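Local coordinates for tubulin-like protein CetZ1 (Haloferax volcanii, PDB 4B46) that controls cell shape as a GTP-binding, tubulin-like cytoskeletal GTPase and is essential for developing the rod-shaped cells needed for efficient swimming, at residues Gly12-Asp17 against Glu185-Ile190; Asn163-Asp168 against Asn192-Leu197; Val103-Gly108 against Gly114-Leu119. All coordinates share one frame; numbering follows the deposited sequence.

From the N terminus, strand 3-8 leads into helix 9-26, whose segment 12-17 opens contact 1; that contact closes only at 185-190, 168 residues on. Inside this long loop lies contact 3, a short closure within the beta-alpha-beta unit of strand 100-106, helix 111-126 and strand 131-137. Contact 2 begins on strand 163-168, before contact 1 has closed, and ends at 192-197, so the two cross and share helix 179-198. They touch where Phe167 packs on Ile186 and Ile190, while Val104 joins contacts 1 and 3. Together they tie the GTPase sheet, its nucleotide-binding loops and the long helix 179-198; contacts 1 and 3 both touch GDP.

Contact 1 (Gly12-Asp17 against Glu185-Ile190); sequences GGKVVD and EINEEI. With GDP (guanosine-5'-diphosphate), chain B.
Asn187 and Lys14 meet chiefly through the guanine of GDP: no hydrogen bond passes directly between helices 12-17 and 185-190, yet both reach the same base atom, O6. The Asn187 amide lies almost coplanar with the guanine and meets its edge with both ends. Asn187 OD1 accepts from GDP N1 at 2.7 Å in a nearly straight bond (161°) and takes a second, weak one from N2. On the other branch, Asn187 ND2 donates to GDP O6 at 3.1 Å. Since an adenine offers neither the N1 hydrogen nor the O6 acceptor, this pattern is consistent with selection of guanine. With chi1 at -65°, CG of Asn187 stands anti to the carbonyl carbon, which aims the amide at the base edge. The arrangement belongs to the tubulin/FtsZ fold, in which the helix after the first strand and the long helix 179-198 jointly hold the nucleotide; here their short axes cross at -56° and approach to 9.8 Å. Lys14, bent partway along its chain, brings NZ to 3.0 Å from GDP O6, although a close neighbour makes its position less sure. Over one face of the amide, CG2 of Val15 lies 3.6 Å from OD1 of Asn187, while its other methyl, CG1, meets CG2 of Ile190 at 4.0 Å. CD1 of Ile190 and CG2 of Ile186 each come within 3.6 Å of GDP N2.

Contact 2 (Asn163-Asp168 against Asn192-Leu197); sequences NLLVFD and NRFGVL
Leu165 and Phe194 carry this contact, their side chains lying alongside each other and pointing opposite ways. A single ring carbon does most of the touching: CE1 of Phe194 lies 4.0 Å from CB of Leu165 and equally far from its CD1, with CG of Leu165 scarcely farther. The leucine approaches the ring obliquely. By contrast, the carbonyl oxygen of Val166 sits at the ring edge, near its plane, 4.4 Å from CZ of Phe194. In Phe194 the ring is directed to the strand by a chi1 of -66°, which sets CG beside the backbone N and anti to the carbonyl carbon.

Further out, Phe194 also touches Leu134 of strand 131-137, Phe19 of helix 9-26 and Val231 of strand 228-237, so the ring, projecting from helix 179-198, packs against side chains of the sheet and of helix 9-26. Strand 163-168 itself is fixed by backbone hydrogen bonds from Leu165 to Gly133 and Gly135, and from Leu164 to Gly227 and Ser229, as a strand inside the mixed sheet. The contact thus seats the C-terminal half of helix 179-198, the long helix leading from the GTPase domain to the C-terminal domain in the tubulin/FtsZ fold, on that sheet.

The two segments bury 186 Å² with no hydrogen bond between them. Val166 O instead accepts one from Thr284 OG1, leaving shape and exclusion of water as the probable source of cohesion between strand and helix.

Contact 3 (Val103-Gly108 against Gly114-Leu119); sequences VVSGLG and GGAPVL. With GDP (guanosine-5'-diphosphate), chain B.
Ser105 and Ala116 meet carbon to carbon, CB to CB at 3.7 Å, where the two backbones also come nearest, CA to CA at 6.5 Å. From that CB, the serine turns its hydroxyl anti to its own nitrogen (chi1 -177°), so that OG passes 4.0 Å from CB of Ala116 and reaches forward to the next residue. There OG donates to O of Gly106 at 2.9 Å, standing 40° out of the carbonyl plane; a weak hydrogen bond links OG to Phe8 O. An alanine at Ser105 would keep the CB contact, but the Gly106 carbonyl would probably lose this side-chain donor and its peptide be less firmly set.

Ala116 CB also receives CG1 of Val103 at 3.7 Å, and the other valine methyl, CG2, touches CD2 of Leu119 at 4.1 Å. Strand 103-106 and helix 114-119 run nearly antiparallel (161°), as expected in the first half of a beta-alpha-beta crossover. The connection carries the glycine-rich tubulin/FtsZ signature, running from the loop into helix 111-126; Gly110, Thr111 and Gly112 there give backbone amides to GDP. CA of Gly106 comes within 3.7 Å of GDP O4', and a CB there would clash with the ribose. This apolar packing probably helps hold the strand end beside the sugar, while the serine hydroxyl spends its bonds on carbonyls of its own strand and strand 3-8, not on the helix.

Contact 1 (Gly12-Asp17 against Glu185-Ile190)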
loop_
_atom_site.group_PDB
_atom_site.type_symbol
_atom_site.label_atom_id
_atom_site.label_comp_id
_atom_site.label_asym_id
_atom_site.label_seq_id
_atom_site.Cartn_x
_atom_site.Cartn_y
_atom_site.Cartn_z
ATOM N N GLY A 12 7.767 -4.873 -5.025
ATOM C CA GLY A 12 6.818 -3.920 -5.573
ATOM C C GLY A 12 6.220 -4.424 -6.870
ATOM O O GLY A 12 5.018 -4.296 -7.098
ATOM N N GLY A 13 7.065 -5.014 -7.713
ATOM C CA GLY A 13 6.631 -5.576 -8.975
ATOM C C GLY A 13 5.622 -6.698 -8.809
ATOM O O GLY A 13 4.596 -6.734 -9.502
ATOM N N LYS A 14 5.910 -7.622 -7.895
ATOM C CA LYS A 14 5.037 -8.773 -7.669
ATOM C C LYS A 14 3.696 -8.341 -7.068
ATOM O O LYS A 14 2.643 -8.900 -7.384
ATOM C CB LYS A 14 5.726 -9.811 -6.770
ATOM C CG LYS A 14 6.900 -10.522 -7.448
ATOM C CD LYS A 14 7.758 -11.278 -6.448
ATOM C CE LYS A 14 6.981 -12.377 -5.750
ATOM N NZ LYS A 14 7.821 -13.081 -4.726
ATOM N N VAL A 15 3.736 -7.344 -6.202
ATOM C CA VAL A 15 2.512 -6.855 -5.577
ATOM C C VAL A 15 1.611 -6.152 -6.596
ATOM O O VAL A 15 0.405 -6.416 -6.648
ATOM C CB VAL A 15 2.828 -5.965 -4.358
ATOM C CG1 VAL A 15 1.556 -5.242 -3.847
ATOM C CG2 VAL A 15 3.459 -6.830 -3.253
ATOM N N VAL A 16 2.198 -5.286 -7.421
ATOM C CA VAL A 16 1.438 -4.617 -8.476
ATOM C C VAL A 16 0.879 -5.624 -9.477
ATOM O O VAL A 16 -0.278 -5.513 -9.898
ATOM C CB VAL A 16 2.256 -3.524 -9.184
ATOM C CG1 VAL A 16 1.485 -2.970 -10.413
ATOM C CG2 VAL A 16 2.555 -2.398 -8.210
ATOM N N ASP A 17 1.690 -6.621 -9.827
ATOM C CA ASP A 17 1.259 -7.703 -10.711
ATOM C C ASP A 17 0.007 -8.388 -10.141
ATOM O O ASP A 17 -0.961 -8.649 -10.861
ATOM C CB ASP A 17 2.390 -8.727 -10.871
ATOM C CG ASP A 17 2.407 -9.400 -12.245
ATOM O OD1 ASP A 17 2.072 -8.743 -13.252
ATOM O OD2 ASP A 17 2.789 -10.591 -12.316
ATOM N N GLU A 185 1.409 -15.759 -0.055
ATOM C CA GLU A 185 0.263 -15.584 0.824
ATOM C C GLU A 185 0.214 -14.168 1.353
ATOM O O GLU A 185 -0.858 -13.570 1.419
ATOM C CB GLU A 185 0.269 -16.620 1.955
ATOM C CG GLU A 185 0.166 -18.033 1.418
ATOM C CD GLU A 185 0.333 -19.098 2.484
ATOM O OE1 GLU A 185 0.502 -18.748 3.673
ATOM O OE2 GLU A 185 0.299 -20.293 2.127
ATOM N N ILE A 186 1.373 -13.612 1.696
ATOM C CA ILE A 186 1.420 -12.216 2.137
ATOM C C ILE A 186 0.913 -11.256 1.058
ATOM O O ILE A 186 0.131 -10.337 1.343
ATOM C CB ILE A 186 2.825 -11.803 2.597
ATOM C CG1 ILE A 186 3.180 -12.517 3.907
ATOM C CG2 ILE A 186 2.907 -10.285 2.775
ATOM C CD1 ILE A 186 4.664 -12.442 4.283
ATOM N N ASN A 187 1.332 -11.480 -0.183
ATOM C CA ASN A 187 0.878 -10.620 -1.277
ATOM C C ASN A 187 -0.637 -10.679 -1.494
ATOM O O ASN A 187 -1.239 -9.685 -1.875
ATOM C CB ASN A 187 1.624 -10.935 -2.582
ATOM C CG ASN A 187 3.108 -10.620 -2.497
ATOM O OD1 ASN A 187 3.557 -9.953 -1.566
ATOM N ND2 ASN A 187 3.875 -11.084 -3.482
ATOM N N GLU A 188 -1.240 -11.842 -1.253
ATOM C CA GLU A 188 -2.699 -11.978 -1.289
ATOM C C GLU A 188 -3.351 -11.138 -0.199
ATOM O O GLU A 188 -4.355 -10.468 -0.431
ATOM C CB GLU A 188 -3.109 -13.435 -1.085
ATOM C CG GLU A 188 -2.927 -14.325 -2.293
ATOM C CD GLU A 188 -4.139 -14.318 -3.211
ATOM O OE1 GLU A 188 -5.034 -13.465 -3.017
ATOM O OE2 GLU A 188 -4.195 -15.167 -4.127
ATOM N N GLU A 189 -2.771 -11.189 0.996
ATOM C CA GLU A 189 -3.258 -10.408 2.129
ATOM C C GLU A 189 -3.156 -8.911 1.854
ATOM O O GLU A 189 -4.055 -8.137 2.198
ATOM C CB GLU A 189 -2.489 -10.786 3.401
ATOM C CG GLU A 189 -2.758 -12.237 3.836
ATOM C CD GLU A 189 -1.863 -12.708 4.964
ATOM O OE1 GLU A 189 -0.642 -12.459 4.924
ATOM O OE2 GLU A 189 -2.387 -13.339 5.899
ATOM N N ILE A 190 -2.057 -8.505 1.231
ATOM C CA ILE A 190 -1.851 -7.105 0.896
ATOM C C ILE A 190 -2.926 -6.642 -0.084
ATOM O O ILE A 190 -3.607 -5.637 0.141
ATOM C CB ILE A 190 -0.451 -6.886 0.285
ATOM C CG1 ILE A 190 0.634 -7.054 1.364
ATOM C CG2 ILE A 190 -0.371 -5.536 -0.405
ATOM C CD1 ILE A 190 2.075 -7.022 0.828
HETATM P PB GDP B . 14.813 -4.906 -4.570
HETATM O O1B GDP B . 16.294 -4.654 -4.545
HETATM O O2B GDP B . 14.354 -5.513 -5.876
HETATM O O3B GDP B . 14.112 -3.603 -4.289
HETATM O O3A GDP B . 14.577 -5.944 -3.375
HETATM P PA GDP B . 13.284 -6.873 -3.230
HETATM O O1A GDP B . 12.045 -6.185 -3.694
HETATM O O2A GDP B . 13.523 -8.187 -3.921
HETATM O "O5'" GDP B . 13.277 -7.109 -1.633
HETATM C "C5'" GDP B . 13.111 -5.961 -0.797
HETATM C "C4'" GDP B . 12.325 -6.352 0.441
HETATM O "O4'" GDP B . 10.988 -6.663 0.086
HETATM C "C3'" GDP B . 12.832 -7.642 1.057
HETATM O "O3'" GDP B . 13.847 -7.310 1.994
HETATM C "C2'" GDP B . 11.605 -8.253 1.717
HETATM O "O2'" GDP B . 11.364 -7.645 2.987
HETATM C "C1'" GDP B . 10.469 -7.756 0.877
HETATM N N9 GDP B . 9.948 -8.663 -0.155
HETATM C C8 GDP B . 10.636 -9.257 -1.151
HETATM N N7 GDP B . 9.790 -9.949 -1.961
HETATM C C5 GDP B . 8.533 -9.759 -1.488
HETATM C C6 GDP B . 7.165 -10.173 -1.866
HETATM O O6 GDP B . 6.950 -10.906 -2.866
HETATM N N1 GDP B . 6.159 -9.745 -1.092
HETATM C C2 GDP B . 6.337 -8.965 -0.010
HETATM N N2 GDP B . 5.255 -8.597 0.715
HETATM N N3 GDP B . 7.556 -8.540 0.390
HETATM C C4 GDP B . 8.655 -8.900 -0.305
#

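Contact 2 (Asn163-Asp168 against Asn192-Leu197)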
loop_
_atom_site.group_PDB
_atom_site.type_symbol
_atom_site.label_atom_id
_atom_site.label_comp_id
_atom_site.label_asym_id
_atom_site.label_seq_id
_atom_site.Cartn_x
_atom_site.Cartn_y
_atom_site.Cartn_z
ATOM N N ASN A 163 1.213 10.635 1.354
ATOM C CA ASN A 163 0.907 9.751 2.471
ATOM C C ASN A 163 1.576 8.414 2.209
ATOM O O ASN A 163 1.613 7.933 1.078
ATOM C CB ASN A 163 -0.611 9.554 2.633
ATOM C CG ASN A 163 -0.990 8.985 4.003
ATOM O OD1 ASN A 163 -0.650 7.838 4.345
ATOM N ND2 ASN A 163 -1.702 9.790 4.793
ATOM N N LEU A 164 2.123 7.818 3.254
ATOM C CA LEU A 164 2.774 6.533 3.097
ATOM C C LEU A 164 1.958 5.454 3.794
ATOM O O LEU A 164 1.915 5.395 5.014
ATOM C CB LEU A 164 4.203 6.577 3.645
ATOM C CG LEU A 164 4.930 5.234 3.554
ATOM C CD1 LEU A 164 5.055 4.798 2.089
ATOM C CD2 LEU A 164 6.295 5.319 4.231
ATOM N N LEU A 165 1.276 4.637 3.000
ATOM C CA LEU A 165 0.574 3.470 3.502
ATOM C C LEU A 165 1.631 2.407 3.759
ATOM O O LEU A 165 2.507 2.193 2.921
ATOM C CB LEU A 165 -0.415 2.928 2.458
ATOM C CG LEU A 165 -1.620 3.715 1.885
ATOM C CD1 LEU A 165 -2.767 3.789 2.868
ATOM C CD2 LEU A 165 -1.285 5.108 1.384
ATOM N N VAL A 166 1.545 1.734 4.900
ATOM C CA VAL A 166 2.585 0.773 5.282
ATOM C C VAL A 166 2.013 -0.627 5.509
ATOM O O VAL A 166 0.951 -0.794 6.123
ATOM C CB VAL A 166 3.347 1.250 6.543
ATOM C CG1 VAL A 166 4.398 0.210 7.011
ATOM C CG2 VAL A 166 3.995 2.603 6.292
ATOM N N PHE A 167 2.721 -1.624 4.992
ATOM C CA PHE A 167 2.472 -3.019 5.325
ATOM C C PHE A 167 3.770 -3.600 5.881
ATOM O O PHE A 167 4.814 -3.537 5.228
ATOM C CB PHE A 167 1.993 -3.811 4.100
ATOM C CG PHE A 167 1.577 -5.219 4.424
ATOM C CD1 PHE A 167 2.517 -6.239 4.481
ATOM C CD2 PHE A 167 0.245 -5.517 4.687
ATOM C CE1 PHE A 167 2.140 -7.539 4.791
ATOM C CE2 PHE A 167 -0.146 -6.811 5.001
ATOM C CZ PHE A 167 0.807 -7.825 5.053
ATOM N N ASP A 168 3.712 -4.156 7.090
ATOM C CA ASP A 168 4.914 -4.671 7.749
ATOM C C ASP A 168 4.996 -6.199 7.628
ATOM O O ASP A 168 4.259 -6.913 8.309
ATOM C CB ASP A 168 4.898 -4.237 9.225
ATOM C CG ASP A 168 6.219 -4.502 9.947
ATOM O OD1 ASP A 168 7.133 -5.138 9.369
ATOM O OD2 ASP A 168 6.346 -4.057 11.108
ATOM N N ASN A 192 -5.882 -8.021 -0.943
ATOM C CA ASN A 192 -7.260 -8.099 -0.456
ATOM C C ASN A 192 -7.635 -6.893 0.388
ATOM O O ASN A 192 -8.771 -6.439 0.375
ATOM C CB ASN A 192 -7.479 -9.371 0.369
ATOM C CG ASN A 192 -7.614 -10.608 -0.494
ATOM O OD1 ASN A 192 -8.080 -10.538 -1.630
ATOM N ND2 ASN A 192 -7.211 -11.757 0.046
ATOM N N ARG A 193 -6.667 -6.385 1.131
ATOM C CA ARG A 193 -6.898 -5.267 2.029
ATOM C C ARG A 193 -6.938 -3.949 1.289
ATOM O O ARG A 193 -7.919 -3.210 1.392
ATOM C CB ARG A 193 -5.845 -5.252 3.136
ATOM C CG ARG A 193 -6.119 -6.343 4.162
ATOM C CD ARG A 193 -4.916 -6.706 5.028
ATOM N NE ARG A 193 -5.385 -7.578 6.103
ATOM C CZ ARG A 193 -5.673 -8.861 5.934
ATOM N NH1 ARG A 193 -5.494 -9.430 4.745
ATOM N NH2 ARG A 193 -6.128 -9.575 6.951
ATOM N N PHE A 194 -5.880 -3.650 0.540
ATOM C CA PHE A 194 -5.848 -2.401 -0.213
ATOM C C PHE A 194 -6.790 -2.427 -1.411
ATOM O O PHE A 194 -7.265 -1.382 -1.872
ATOM C CB PHE A 194 -4.414 -2.044 -0.608
ATOM C CG PHE A 194 -3.539 -1.720 0.572
ATOM C CD1 PHE A 194 -3.650 -0.496 1.211
ATOM C CD2 PHE A 194 -2.628 -2.647 1.063
ATOM C CE1 PHE A 194 -2.871 -0.194 2.312
ATOM C CE2 PHE A 194 -1.846 -2.356 2.167
ATOM C CZ PHE A 194 -1.957 -1.124 2.785
ATOM N N GLY A 195 -7.079 -3.619 -1.915
ATOM C CA GLY A 195 -8.049 -3.747 -2.987
ATOM C C GLY A 195 -9.452 -3.381 -2.522
ATOM O O GLY A 195 -10.237 -2.813 -3.278
ATOM N N VAL A 196 -9.785 -3.714 -1.279
ATOM C CA VAL A 196 -11.118 -3.372 -0.778
ATOM C C VAL A 196 -11.200 -1.870 -0.556
ATOM O O VAL A 196 -12.195 -1.239 -0.913
ATOM C CB VAL A 196 -11.493 -4.143 0.509
ATOM C CG1 VAL A 196 -12.687 -3.494 1.208
ATOM C CG2 VAL A 196 -11.819 -5.581 0.174
ATOM N N LEU A 197 -10.137 -1.299 0.004
ATOM C CA LEU A 197 -10.098 0.134 0.269
ATOM C C LEU A 197 -10.246 0.980 -0.998
ATOM O O LEU A 197 -11.028 1.932 -1.031
ATOM C CB LEU A 197 -8.794 0.519 0.971
ATOM C CG LEU A 197 -8.547 2.027 1.076
ATOM C CD1 LEU A 197 -9.580 2.711 1.998
ATOM C CD2 LEU A 197 -7.133 2.323 1.533
#

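Contact 3 (Val103-Gly108 against Gly114-Leu119)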
loop_
_atom_site.group_PDB
_atom_site.type_symbol
_atom_site.label_atom_id
_atom_site.label_comp_id
_atom_site.label_asym_id
_atom_site.label_seq_id
_atom_site.Cartn_x
_atom_site.Cartn_y
_atom_site.Cartn_z
ATOM N N VAL A 103 3.018 4.362 -5.522
ATOM C CA VAL A 103 4.346 3.780 -5.697
ATOM C C VAL A 103 4.525 2.677 -4.663
ATOM O O VAL A 103 4.480 2.922 -3.454
ATOM C CB VAL A 103 5.448 4.852 -5.558
ATOM C CG1 VAL A 103 6.851 4.227 -5.713
ATOM C CG2 VAL A 103 5.223 5.954 -6.584
ATOM N N VAL A 104 4.679 1.452 -5.150
ATOM C CA VAL A 104 4.733 0.285 -4.281
ATOM C C VAL A 104 6.138 -0.311 -4.260
ATOM O O VAL A 104 6.738 -0.512 -5.318
ATOM C CB VAL A 104 3.755 -0.800 -4.750
ATOM C CG1 VAL A 104 3.741 -1.971 -3.739
ATOM C CG2 VAL A 104 2.354 -0.209 -4.922
ATOM N N SER A 105 6.641 -0.625 -3.065
ATOM C CA SER A 105 8.011 -1.101 -2.929
ATOM C C SER A 105 8.313 -1.730 -1.578
ATOM O O SER A 105 7.787 -1.307 -0.550
ATOM C CB SER A 105 8.967 0.064 -3.122
ATOM O OG SER A 105 10.293 -0.397 -3.069
ATOM N N GLY A 106 9.180 -2.735 -1.592
ATOM C CA GLY A 106 9.765 -3.246 -0.365
ATOM C C GLY A 106 10.831 -2.255 0.052
ATOM O O GLY A 106 11.513 -1.682 -0.799
ATOM N N LEU A 107 10.971 -2.013 1.349
ATOM C CA LEU A 107 11.935 -1.007 1.783
ATOM C C LEU A 107 13.276 -1.615 2.208
ATOM O O LEU A 107 14.249 -0.898 2.407
ATOM C CB LEU A 107 11.351 -0.135 2.900
ATOM C CG LEU A 107 10.058 0.596 2.522
ATOM C CD1 LEU A 107 9.746 1.634 3.564
ATOM C CD2 LEU A 107 10.166 1.245 1.148
ATOM N N GLY A 108 13.323 -2.936 2.317
ATOM C CA GLY A 108 14.493 -3.607 2.870
ATOM C C GLY A 108 15.621 -3.893 1.890
ATOM O O GLY A 108 16.723 -4.251 2.319
ATOM N N GLY A 114 15.849 2.324 -2.619
ATOM C CA GLY A 114 16.451 3.576 -3.047
ATOM C C GLY A 114 15.665 4.325 -4.113
ATOM O O GLY A 114 15.651 5.557 -4.124
ATOM N N GLY A 115 15.015 3.593 -5.013
ATOM C CA GLY A 115 14.362 4.208 -6.162
ATOM C C GLY A 115 12.941 4.711 -5.957
ATOM O O GLY A 115 12.535 5.693 -6.590
ATOM N N ALA A 116 12.176 4.049 -5.089
ATOM C CA ALA A 116 10.799 4.489 -4.845
ATOM C C ALA A 116 10.687 5.947 -4.382
ATOM O O ALA A 116 9.871 6.685 -4.922
ATOM C CB ALA A 116 10.052 3.534 -3.899
ATOM N N PRO A 117 11.514 6.381 -3.406
ATOM C CA PRO A 117 11.403 7.792 -3.011
ATOM C C PRO A 117 11.821 8.758 -4.117
ATOM O O PRO A 117 11.295 9.874 -4.186
ATOM C CB PRO A 117 12.386 7.912 -1.844
ATOM C CG PRO A 117 12.553 6.527 -1.346
ATOM C CD PRO A 117 12.488 5.666 -2.561
ATOM N N VAL A 118 12.773 8.343 -4.947
ATOM C CA VAL A 118 13.220 9.157 -6.066
ATOM C C VAL A 118 12.072 9.320 -7.050
ATOM O O VAL A 118 11.801 10.422 -7.529
ATOM C CB VAL A 118 14.464 8.539 -6.761
ATOM C CG1 VAL A 118 14.743 9.218 -8.119
ATOM C CG2 VAL A 118 15.668 8.638 -5.852
ATOM N N LEU A 119 11.375 8.227 -7.330
ATOM C CA LEU A 119 10.235 8.302 -8.235
ATOM C C LEU A 119 9.118 9.168 -7.656
ATOM O O LEU A 119 8.532 9.988 -8.381
ATOM C CB LEU A 119 9.687 6.912 -8.573
ATOM C CG LEU A 119 8.426 6.928 -9.457
ATOM C CD1 LEU A 119 8.650 7.651 -10.793
ATOM C CD2 LEU A 119 7.899 5.513 -9.683
HETATM P PB GDP B . 14.813 -4.906 -4.570
HETATM O O1B GDP B . 16.294 -4.654 -4.545
HETATM O O2B GDP B . 14.354 -5.513 -5.876
HETATM O O3B GDP B . 14.112 -3.603 -4.289
HETATM O O3A GDP B . 14.577 -5.944 -3.375
HETATM P PA GDP B . 13.284 -6.873 -3.230
HETATM O O1A GDP B . 12.045 -6.185 -3.694
HETATM O O2A GDP B . 13.523 -8.187 -3.921
HETATM O "O5'" GDP B . 13.277 -7.109 -1.633
HETATM C "C5'" GDP B . 13.111 -5.961 -0.797
HETATM C "C4'" GDP B . 12.325 -6.352 0.441
HETATM O "O4'" GDP B . 10.988 -6.663 0.086
HETATM C "C3'" GDP B . 12.832 -7.642 1.057
HETATM O "O3'" GDP B . 13.847 -7.310 1.994
HETATM C "C2'" GDP B . 11.605 -8.253 1.717
HETATM O "O2'" GDP B . 11.364 -7.645 2.987
HETATM C "C1'" GDP B . 10.469 -7.756 0.877
HETATM N N9 GDP B . 9.948 -8.663 -0.155
HETATM C C8 GDP B . 10.636 -9.257 -1.151
HETATM N N7 GDP B . 9.790 -9.949 -1.961
HETATM C C5 GDP B . 8.533 -9.759 -1.488
HETATM C C6 GDP B . 7.165 -10.173 -1.866
HETATM O O6 GDP B . 6.950 -10.906 -2.866
HETATM N N1 GDP B . 6.159 -9.745 -1.092
HETATM C C2 GDP B . 6.337 -8.965 -0.010
HETATM N N2 GDP B . 5.255 -8.597 0.715
HETATM N N3 GDP B . 7.556 -8.540 0.390
HETATM C C4 GDP B . 8.655 -8.900 -0.305
#